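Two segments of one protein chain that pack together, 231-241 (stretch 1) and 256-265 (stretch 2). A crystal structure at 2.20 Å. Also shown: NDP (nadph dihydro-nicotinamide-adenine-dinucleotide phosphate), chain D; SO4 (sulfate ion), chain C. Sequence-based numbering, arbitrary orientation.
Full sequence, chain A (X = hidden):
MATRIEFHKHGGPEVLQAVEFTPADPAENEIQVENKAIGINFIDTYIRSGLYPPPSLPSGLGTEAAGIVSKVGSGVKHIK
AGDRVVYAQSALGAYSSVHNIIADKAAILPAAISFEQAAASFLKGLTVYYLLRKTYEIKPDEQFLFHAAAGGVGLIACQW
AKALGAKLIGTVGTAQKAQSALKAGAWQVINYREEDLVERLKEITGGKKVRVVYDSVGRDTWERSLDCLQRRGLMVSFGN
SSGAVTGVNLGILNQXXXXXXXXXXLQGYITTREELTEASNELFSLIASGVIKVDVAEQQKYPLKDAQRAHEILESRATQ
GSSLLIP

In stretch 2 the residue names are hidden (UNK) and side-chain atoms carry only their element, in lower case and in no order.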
ATOM      1  N   ARG A 231     -11.052   0.986   8.061  1.00 23.91           N
ATOM      2  CA  ARG A 231      -9.964   0.223   8.589  1.00 24.12           C
ATOM      3  C   ARG A 231      -9.562  -0.720   7.461  1.00 23.32           C
ATOM      4  O   ARG A 231     -10.418  -1.295   6.789  1.00 21.27           O
ATOM      5  CB  ARG A 231     -10.477  -0.562   9.790  1.00 27.27           C
ATOM      6  CG  ARG A 231      -9.425  -1.359  10.528  1.00 32.97           C
ATOM      7  CD  ARG A 231      -9.812  -1.534  12.032  1.00 38.07           C
ATOM      8  NE  ARG A 231     -11.077  -2.233  12.204  1.00 42.09           N
ATOM      9  CZ  ARG A 231     -11.316  -3.456  11.726  1.00 44.85           C
ATOM     10  NH1 ARG A 231     -10.377  -4.125  11.056  1.00 46.76           N
ATOM     11  NH2 ARG A 231     -12.514  -4.006  11.878  1.00 47.22           N
ATOM     12  N   ARG A 232      -8.253  -0.793   7.198  1.00 22.52           N
ATOM     13  CA  ARG A 232      -7.692  -1.650   6.160  1.00 20.83           C
ATOM     14  C   ARG A 232      -8.134  -1.319   4.758  1.00 20.11           C
ATOM     15  O   ARG A 232      -8.115  -2.196   3.902  1.00 20.92           O
ATOM     16  CB  ARG A 232      -8.016  -3.114   6.422  1.00 21.51           C
ATOM     17  CG  ARG A 232      -7.424  -3.692   7.686  1.00 24.37           C
ATOM     18  CD  ARG A 232      -7.300  -5.150   7.431  1.00 27.47           C
ATOM     19  NE  ARG A 232      -8.119  -5.929   8.326  1.00 30.91           N
ATOM     20  CZ  ARG A 232      -8.533  -7.163   8.062  1.00 32.32           C
ATOM     21  NH1 ARG A 232      -8.206  -7.748   6.909  1.00 32.21           N
ATOM     22  NH2 ARG A 232      -9.240  -7.822   8.977  1.00 32.93           N
ATOM     23  N   GLY A 233      -8.566  -0.085   4.528  1.00 20.25           N
ATOM     24  CA  GLY A 233      -8.977   0.340   3.199  1.00 19.82           C
ATOM     25  C   GLY A 233      -7.779   0.561   2.296  1.00 20.09           C
ATOM     26  O   GLY A 233      -6.619   0.526   2.746  1.00 20.98           O
ATOM     27  N   LEU A 234      -8.045   0.820   1.020  1.00 19.69           N
ATOM     28  CA  LEU A 234      -6.990   1.009   0.036  1.00 19.03           C
ATOM     29  C   LEU A 234      -6.953   2.384  -0.554  1.00 19.62           C
ATOM     30  O   LEU A 234      -7.941   2.822  -1.129  1.00 20.98           O
ATOM     31  CB  LEU A 234      -7.148   0.016  -1.097  1.00 17.12           C
ATOM     32  CG  LEU A 234      -6.170   0.165  -2.277  1.00 18.84           C
ATOM     33  CD1 LEU A 234      -4.692  -0.241  -1.949  1.00 16.33           C
ATOM     34  CD2 LEU A 234      -6.716  -0.707  -3.409  1.00 18.16           C
ATOM     35  N   MET A 235      -5.809   3.058  -0.429  1.00 20.03           N
ATOM     36  CA  MET A 235      -5.617   4.390  -0.979  1.00 20.14           C
ATOM     37  C   MET A 235      -4.846   4.231  -2.299  1.00 20.35           C
ATOM     38  O   MET A 235      -3.731   3.663  -2.299  1.00 20.13           O
ATOM     39  CB  MET A 235      -4.849   5.270   0.029  1.00 20.15           C
ATOM     40  CG  MET A 235      -4.248   6.549  -0.546  1.00 22.22           C
ATOM     41  SD  MET A 235      -5.486   7.731  -1.132  1.00 23.35           S
ATOM     42  CE  MET A 235      -4.606   9.315  -1.234  1.00 23.92           C
ATOM     43  N   VAL A 236      -5.468   4.625  -3.423  1.00 18.84           N
ATOM     44  CA  VAL A 236      -4.834   4.559  -4.738  1.00 16.63           C
ATOM     45  C   VAL A 236      -4.357   5.943  -5.168  1.00 18.05           C
ATOM     46  O   VAL A 236      -5.158   6.807  -5.547  1.00 18.16           O
ATOM     47  CB  VAL A 236      -5.775   3.937  -5.805  1.00 16.98           C
ATOM     48  CG1 VAL A 236      -5.012   3.727  -7.168  1.00 14.96           C
ATOM     49  CG2 VAL A 236      -6.325   2.579  -5.298  1.00 14.76           C
ATOM     50  N   SER A 237      -3.060   6.213  -4.989  1.00 17.94           N
ATOM     51  CA  SER A 237      -2.475   7.500  -5.382  1.00 18.44           C
ATOM     52  C   SER A 237      -1.991   7.322  -6.833  1.00 19.24           C
ATOM     53  O   SER A 237      -1.019   6.602  -7.085  1.00 19.55           O
ATOM     54  CB  SER A 237      -1.310   7.816  -4.466  1.00 19.52           C
ATOM     55  OG  SER A 237      -0.814   9.114  -4.739  1.00 22.01           O
ATOM     56  N   PHE A 238      -2.668   7.942  -7.806  1.00 18.98           N
ATOM     57  CA  PHE A 238      -2.305   7.700  -9.196  1.00 16.07           C
ATOM     58  C   PHE A 238      -2.091   8.940 -10.022  1.00 16.89           C
ATOM     59  O   PHE A 238      -2.094   8.871 -11.243  1.00 18.24           O
ATOM     60  CB  PHE A 238      -3.338   6.738  -9.851  1.00 15.72           C
ATOM     61  CG  PHE A 238      -4.671   7.379 -10.213  1.00 15.72           C
ATOM     62  CD1 PHE A 238      -5.672   7.521  -9.262  1.00 16.56           C
ATOM     63  CD2 PHE A 238      -4.921   7.796 -11.529  1.00 17.21           C
ATOM     64  CE1 PHE A 238      -6.915   8.062  -9.594  1.00 18.43           C
ATOM     65  CE2 PHE A 238      -6.149   8.349 -11.894  1.00 20.49           C
ATOM     66  CZ  PHE A 238      -7.160   8.484 -10.925  1.00 20.46           C
ATOM     67  N   GLY A 239      -1.904  10.074  -9.361  1.00 17.14           N
ATOM     68  CA  GLY A 239      -1.675  11.318 -10.071  1.00 16.98           C
ATOM     69  C   GLY A 239      -0.928  12.292  -9.162  1.00 19.09           C
ATOM     70  O   GLY A 239      -0.788  12.045  -7.967  1.00 17.39           O
ATOM     71  N   ASN A 240      -0.385  13.363  -9.745  1.00 20.92           N
ATOM     72  CA  ASN A 240       0.343  14.393  -9.001  1.00 21.73           C
ATOM     73  C   ASN A 240      -0.163  15.756  -9.514  1.00 22.74           C
ATOM     74  O   ASN A 240       0.651  16.684  -9.625  1.00 22.53           O
ATOM     75  CB  ASN A 240       1.866  14.367  -9.299  1.00 21.17           C
ATOM     76  CG  ASN A 240       2.410  12.986  -9.536  1.00 20.43           C
ATOM     77  OD1 ASN A 240       2.980  12.721 -10.587  1.00 25.25           O
ATOM     78  ND2 ASN A 240       2.226  12.095  -8.588  1.00 18.22           N
ATOM     79  N   SER A 241      -1.476  15.910  -9.750  1.00 21.08           N
ATOM     80  CA  SER A 241      -1.997  17.162 -10.292  1.00 19.57           C
ATOM     81  C   SER A 241      -1.651  18.390  -9.496  1.00 22.09           C
ATOM     82  O   SER A 241      -1.316  19.430 -10.073  1.00 23.47           O
ATOM     83  CB  SER A 241      -3.487  17.085 -10.514  1.00 19.26           C
ATOM     84  OG  SER A 241      -3.783  16.048 -11.445  1.00 22.42           O
ATOM     85  N   UNK A 256      -3.972   5.785  10.754  1.00 24.46           N
ATOM     86  CA  UNK A 256      -5.199   5.926  10.016  1.00 23.93           C
ATOM     87  C   UNK A 256      -6.001   4.645   9.849  1.00 23.03           C
ATOM     88  O   UNK A 256      -7.025   4.668   9.172  1.00 24.64           O
ATOM     89  c   UNK A 256      -5.222   8.089   8.631  1.00 28.57           C
ATOM     90  n   UNK A 256      -4.959  11.185   8.751  1.00 35.28           N
ATOM     91  c   UNK A 256      -4.401   8.897   9.579  1.00 31.84           C
ATOM     92  c   UNK A 256      -5.055  10.253   9.903  1.00 31.92           C
ATOM     93  c   UNK A 256      -4.917   6.588   8.672  1.00 24.88           C
ATOM     94  N   UNK A 257      -5.566   3.539  10.452  1.00 20.95           N
ATOM     95  CA  UNK A 257      -6.309   2.290  10.337  1.00 18.14           C
ATOM     96  C   UNK A 257      -5.683   1.091   9.639  1.00 18.71           C
ATOM     97  O   UNK A 257      -6.431   0.227   9.145  1.00 18.25           O
ATOM     98  N   UNK A 258      -4.338   0.976   9.641  1.00 18.22           N
ATOM     99  CA  UNK A 258      -3.644  -0.142   8.974  1.00 15.91           C
ATOM    100  C   UNK A 258      -4.064  -0.174   7.499  1.00 16.12           C
ATOM    101  O   UNK A 258      -4.445  -1.204   6.956  1.00 14.59           O
ATOM    102  o   UNK A 258      -3.531  -1.518  10.988  1.00 16.48           O
ATOM    103  c   UNK A 258      -4.000  -1.467   9.640  1.00 17.20           C
ATOM    104  N   UNK A 259      -3.956   0.983   6.857  1.00 15.79           N
ATOM    105  CA  UNK A 259      -4.346   1.159   5.477  1.00 16.00           C
ATOM    106  C   UNK A 259      -3.296   0.632   4.503  1.00 18.05           C
ATOM    107  O   UNK A 259      -2.141   0.369   4.891  1.00 16.53           O
ATOM    108  c   UNK A 259      -5.497   4.932   5.808  1.00 15.10           C
ATOM    109  c   UNK A 259      -5.473   3.439   6.149  1.00 13.76           C
ATOM    110  c   UNK A 259      -6.871   2.832   6.003  1.00 11.06           C
ATOM    111  c   UNK A 259      -4.514   2.661   5.223  1.00 14.98           C
ATOM    112  N   UNK A 260      -3.748   0.389   3.265  1.00 18.64           N
ATOM    113  CA  UNK A 260      -2.879   0.004   2.168  1.00 18.45           C
ATOM    114  C   UNK A 260      -2.810   1.216   1.212  1.00 18.47           C
ATOM    115  O   UNK A 260      -3.719   2.060   1.162  1.00 18.53           O
ATOM    116  c   UNK A 260      -4.457  -2.713   3.076  1.00 17.20           C
ATOM    117  c   UNK A 260      -3.482  -2.480   2.103  1.00 17.64           C
ATOM    118  c   UNK A 260      -2.681  -3.561   1.710  1.00 17.37           C
ATOM    119  c   UNK A 260      -4.641  -3.978   3.618  1.00 15.17           C
ATOM    120  o   UNK A 260      -4.012  -6.259   3.706  1.00 14.17           O
ATOM    121  c   UNK A 260      -2.861  -4.841   2.259  1.00 13.54           C
ATOM    122  c   UNK A 260      -3.835  -5.022   3.194  1.00 14.89           C
ATOM    123  c   UNK A 260      -3.402  -1.163   1.382  1.00 16.65           C
ATOM    124  N   UNK A 261      -1.666   1.378   0.558  1.00 18.64           N
ATOM    125  CA  UNK A 261      -1.512   2.415  -0.442  1.00 18.27           C
ATOM    126  C   UNK A 261      -0.705   1.838  -1.615  1.00 17.89           C
ATOM    127  O   UNK A 261       0.165   0.969  -1.434  1.00 15.50           O
ATOM    128  c   UNK A 261       0.338   3.488   0.828  1.00 24.49           C
ATOM    129  c   UNK A 261      -0.940   3.735   0.137  1.00 19.30           C
ATOM    130  c   UNK A 261      -0.711   4.763  -0.995  1.00 20.26           C
ATOM    131  N   UNK A 262      -1.051   2.261  -2.826  1.00 17.49           N
ATOM    132  CA  UNK A 262      -0.356   1.793  -4.007  1.00 17.42           C
ATOM    133  C   UNK A 262      -0.270   2.998  -4.895  1.00 18.41           C
ATOM    134  O   UNK A 262      -1.068   3.927  -4.738  1.00 17.11           O
ATOM    135  c   UNK A 262      -2.506   1.087  -5.184  1.00 20.27           C
ATOM    136  c   UNK A 262      -1.090   0.645  -4.721  1.00 18.78           C
ATOM    137  o   UNK A 262      -0.317   0.216  -5.860  1.00 18.76           O
ATOM    138  N   UNK A 263       0.812   3.077  -5.677  1.00 18.42           N
ATOM    139  CA  UNK A 263       1.009   4.199  -6.592  1.00 18.78           C
ATOM    140  C   UNK A 263       1.254   3.541  -7.956  1.00 19.80           C
ATOM    141  O   UNK A 263       2.390   3.291  -8.342  1.00 19.98           O
ATOM    142  c   UNK A 263       2.188   5.055  -6.151  1.00 16.53           C
ATOM    143  c   UNK A 263       1.422   8.414  -9.814  1.00 15.90           C
ATOM    144  c   UNK A 263       2.099   6.502  -6.622  1.00 15.57           C
ATOM    145  n   UNK A 263       1.222   7.515 -10.777  1.00 16.16           N
ATOM    146  n   UNK A 263       1.708   8.027  -8.573  1.00 17.13           N
ATOM    147  n   UNK A 263       1.389   9.708 -10.100  1.00 15.98           N
ATOM    148  c   UNK A 263       1.844   6.629  -8.153  1.00 17.70           C
ATOM    149  N   UNK A 264       0.171   3.255  -8.700  1.00 19.76           N
ATOM    150  CA  UNK A 264       0.256   2.605 -10.015  1.00 19.60           C
ATOM    151  C   UNK A 264       0.470   3.520 -11.229  1.00 19.54           C
ATOM    152  O   UNK A 264       0.280   4.744 -11.173  1.00 17.79           O
ATOM    153  c   UNK A 264      -1.244   3.533  -8.348  1.00 18.87           C
ATOM    154  c   UNK A 264      -1.100   1.896 -10.105  1.00 17.67           C
ATOM    155  c   UNK A 264      -2.018   2.959  -9.542  1.00 18.03           C
ATOM    156  N   UNK A 265       0.871   2.889 -12.329  1.00 20.23           N
ATOM    157  CA  UNK A 265       1.065   3.575 -13.589  1.00 21.03           C
ATOM    158  C   UNK A 265       0.568   2.578 -14.635  1.00 21.40           C
ATOM    159  O   UNK A 265       0.405   1.383 -14.351  1.00 19.75           O
ATOM    160  o   UNK A 265       3.293   2.821 -14.160  1.00 22.62           O
ATOM    161  c   UNK A 265       2.537   3.963 -13.820  1.00 19.37           C
TER
HETATM  162  PA  NDP D 350      -7.565  16.201 -15.924  1.00 20.74           P
HETATM  163  O1A NDP D 350      -8.229  16.510 -17.216  1.00 20.09           O
HETATM  164  O2A NDP D 350      -8.307  15.391 -14.922  1.00 21.04           O
HETATM  165  O5B NDP D 350      -6.995  17.488 -15.274  1.00 17.48           O
HETATM  166  C5B NDP D 350      -6.529  17.540 -13.951  1.00 19.51           C
HETATM  167  C4B NDP D 350      -7.650  17.988 -13.063  1.00 21.72           C
HETATM  168  O4B NDP D 350      -7.121  17.728 -11.769  1.00 23.60           O
HETATM  169  C3B NDP D 350      -7.999  19.482 -13.065  1.00 23.09           C
HETATM  170  O3B NDP D 350      -8.932  19.763 -14.142  1.00 20.88           O
HETATM  171  C2B NDP D 350      -8.432  19.721 -11.626  1.00 22.16           C
HETATM  172  O2B NDP D 350      -9.842  19.553 -11.555  1.00 23.51           O
HETATM  173  C1B NDP D 350      -7.646  18.616 -10.793  1.00 22.07           C
HETATM  174  N9A NDP D 350      -6.709  19.382  -9.956  1.00 22.32           N
HETATM  175  C8A NDP D 350      -6.708  19.495  -8.627  1.00 21.15           C
HETATM  176  N7A NDP D 350      -5.725  20.318  -8.242  1.00 20.68           N
HETATM  177  C5A NDP D 350      -5.145  20.690  -9.361  1.00 21.42           C
HETATM  178  C6A NDP D 350      -4.081  21.579  -9.453  1.00 21.51           C
HETATM  179  N6A NDP D 350      -3.521  22.150  -8.394  1.00 20.06           N
HETATM  180  N1A NDP D 350      -3.653  21.839 -10.689  1.00 21.55           N
HETATM  181  C2A NDP D 350      -4.209  21.281 -11.800  1.00 23.54           C
HETATM  182  N3A NDP D 350      -5.235  20.433 -11.699  1.00 23.95           N
HETATM  183  C4A NDP D 350      -5.726  20.132 -10.461  1.00 22.23           C
HETATM  184  O3  NDP D 350      -6.311  15.336 -16.379  1.00 20.67           O
HETATM  185  PN  NDP D 350      -6.088  13.889 -16.975  1.00 21.45           P
HETATM  186  O1N NDP D 350      -7.388  13.161 -17.206  1.00 21.22           O
HETATM  187  O2N NDP D 350      -5.091  13.988 -18.107  1.00 20.88           O
HETATM  188  O5D NDP D 350      -5.311  13.213 -15.690  1.00 22.09           O
HETATM  189  C5D NDP D 350      -5.837  13.131 -14.373  1.00 20.51           C
HETATM  190  C4D NDP D 350      -4.801  12.657 -13.409  1.00 22.98           C
HETATM  191  O4D NDP D 350      -4.513  11.257 -13.628  1.00 22.60           O
HETATM  192  C3D NDP D 350      -3.473  13.396 -13.526  1.00 23.60           C
HETATM  193  O3D NDP D 350      -2.938  13.650 -12.224  1.00 22.73           O
HETATM  194  C2D NDP D 350      -2.617  12.373 -14.306  1.00 22.12           C
HETATM  195  O2D NDP D 350      -1.242  12.583 -14.104  1.00 23.76           O
HETATM  196  C1D NDP D 350      -3.047  11.055 -13.732  1.00 22.21           C
HETATM  197  N1N NDP D 350      -3.002   9.810 -14.546  1.00 19.20           N
HETATM  198  C2N NDP D 350      -2.442   8.676 -14.013  1.00 14.72           C
HETATM  199  C3N NDP D 350      -2.420   7.527 -14.784  1.00 18.38           C
HETATM  200  C7N NDP D 350      -1.846   6.231 -14.229  1.00 18.85           C
HETATM  201  O7N NDP D 350      -1.862   5.197 -14.886  1.00 18.10           O
HETATM  202  N7N NDP D 350      -1.352   6.324 -13.012  1.00 19.60           N
HETATM  203  C4N NDP D 350      -2.953   7.497 -16.062  1.00 18.79           C
HETATM  204  C5N NDP D 350      -3.523   8.663 -16.589  1.00 19.64           C
HETATM  205  C6N NDP D 350      -3.532   9.815 -15.820  1.00 19.02           C
HETATM  206  P2B NDP D 350     -10.745  20.359 -10.411  1.00 24.17           P
HETATM  207  O1X NDP D 350     -12.080  19.727 -10.487  1.00 24.60           O
HETATM  208  O2X NDP D 350     -10.067  20.119  -9.131  1.00 26.23           O
HETATM  209  O3X NDP D 350     -10.682  21.764 -10.855  1.00 25.09           O
HETATM  210  S   SO4 C 328       0.913   9.714 -14.014  1.00 31.69           S
HETATM  211  O1  SO4 C 328       1.446  10.650 -13.174  1.00 34.70           O
HETATM  212  O2  SO4 C 328       0.133  10.378 -15.074  1.00 33.15           O
HETATM  213  O3  SO4 C 328       0.371   8.639 -13.274  1.00 34.58           O
HETATM  214  O4  SO4 C 328       1.749   8.923 -14.717  1.00 36.86           O
HETATM  215  O   HOH W   1       0.781  10.040  -6.768  1.00 18.37           O

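Position 256 carries four carbons in a row ending in a nitrogen, and this chain stays out of reach of stretch 1. It is Lys256.

Position 257 has no side-chain atoms. Its phi is positive, it closes a helix as a Schellman motif, and a CB would be jammed against the preceding carbonyl O and lie 3.5 Å from Arg231 CA. This is Gly257. Its O accepts a hydrogen bond from Arg232 N at 2.9 Å, the first rung of the contact.

At 258 one carbon bears one oxygen, set sideways to stretch 1: a serine, Ser258. Its backbone O lies 3.4 Å from Arg232 CA in a CA-H...O contact.

Position 259 has four carbons forked at the second, with one tip 4.1 Å from Arg232 N. The unbranched CB and apolar fork make it Leu259.

At 260, one carbon leads to a six-carbon ring bearing an oxygen; CB sits 3.7 Å from Leu234 CD1, and the ring edge faces Gly233 O. This is Tyr260. The strand begins here: Tyr260 N donates to Gly233 O at 2.9 Å, and Met235 N to Tyr260 O at 2.8 Å.

Position 261 branches at CB into two carbons, one of them 4.0 Å from Met235 CG. The fork at CB alone would fit threonine as well, but both branches are carbon, so this is Val261.

Position 262 has the same fork with one carbon and one oxygen, the carbon 4.1 Å from Val236 CG2: Thr262. Its N donates to Met235 O at 3.1 Å, and its O accepts from Ser237 N at 3.0 Å.

Position 263 runs three carbons, a nitrogen, then a carbon with two more nitrogens, one face lying over Gly239 N and Phe238 C. It is Arg263. Water 1 accepts from Arg263 NE at 2.9 Å, donates to Gly239 O at 2.8 Å and bonds Ser237 OG at 2.7 Å, while Arg263 NH1 donates to sulfate O3 at 2.9 Å.

At 264 three carbons close onto the backbone N, the ring touching Val236 and Phe238: Pro264, with CG 3.9 Å from Val236 CG1. Pro264 O accepts from NDP N7N at 2.9 Å.

Position 265, one carbon then one oxygen, points away without contact: Ser265.

The rule is a short parallel ladder whose backbone bonds set the register. Leu234, Val236, Tyr260 and Thr262 share one face, Met235 and Val261 the other. Beyond the strands, Arg263 and Pro264 extend the packing alongside the bound NADPH.

Stretch 2 (256-265) KGSLYVTRPS
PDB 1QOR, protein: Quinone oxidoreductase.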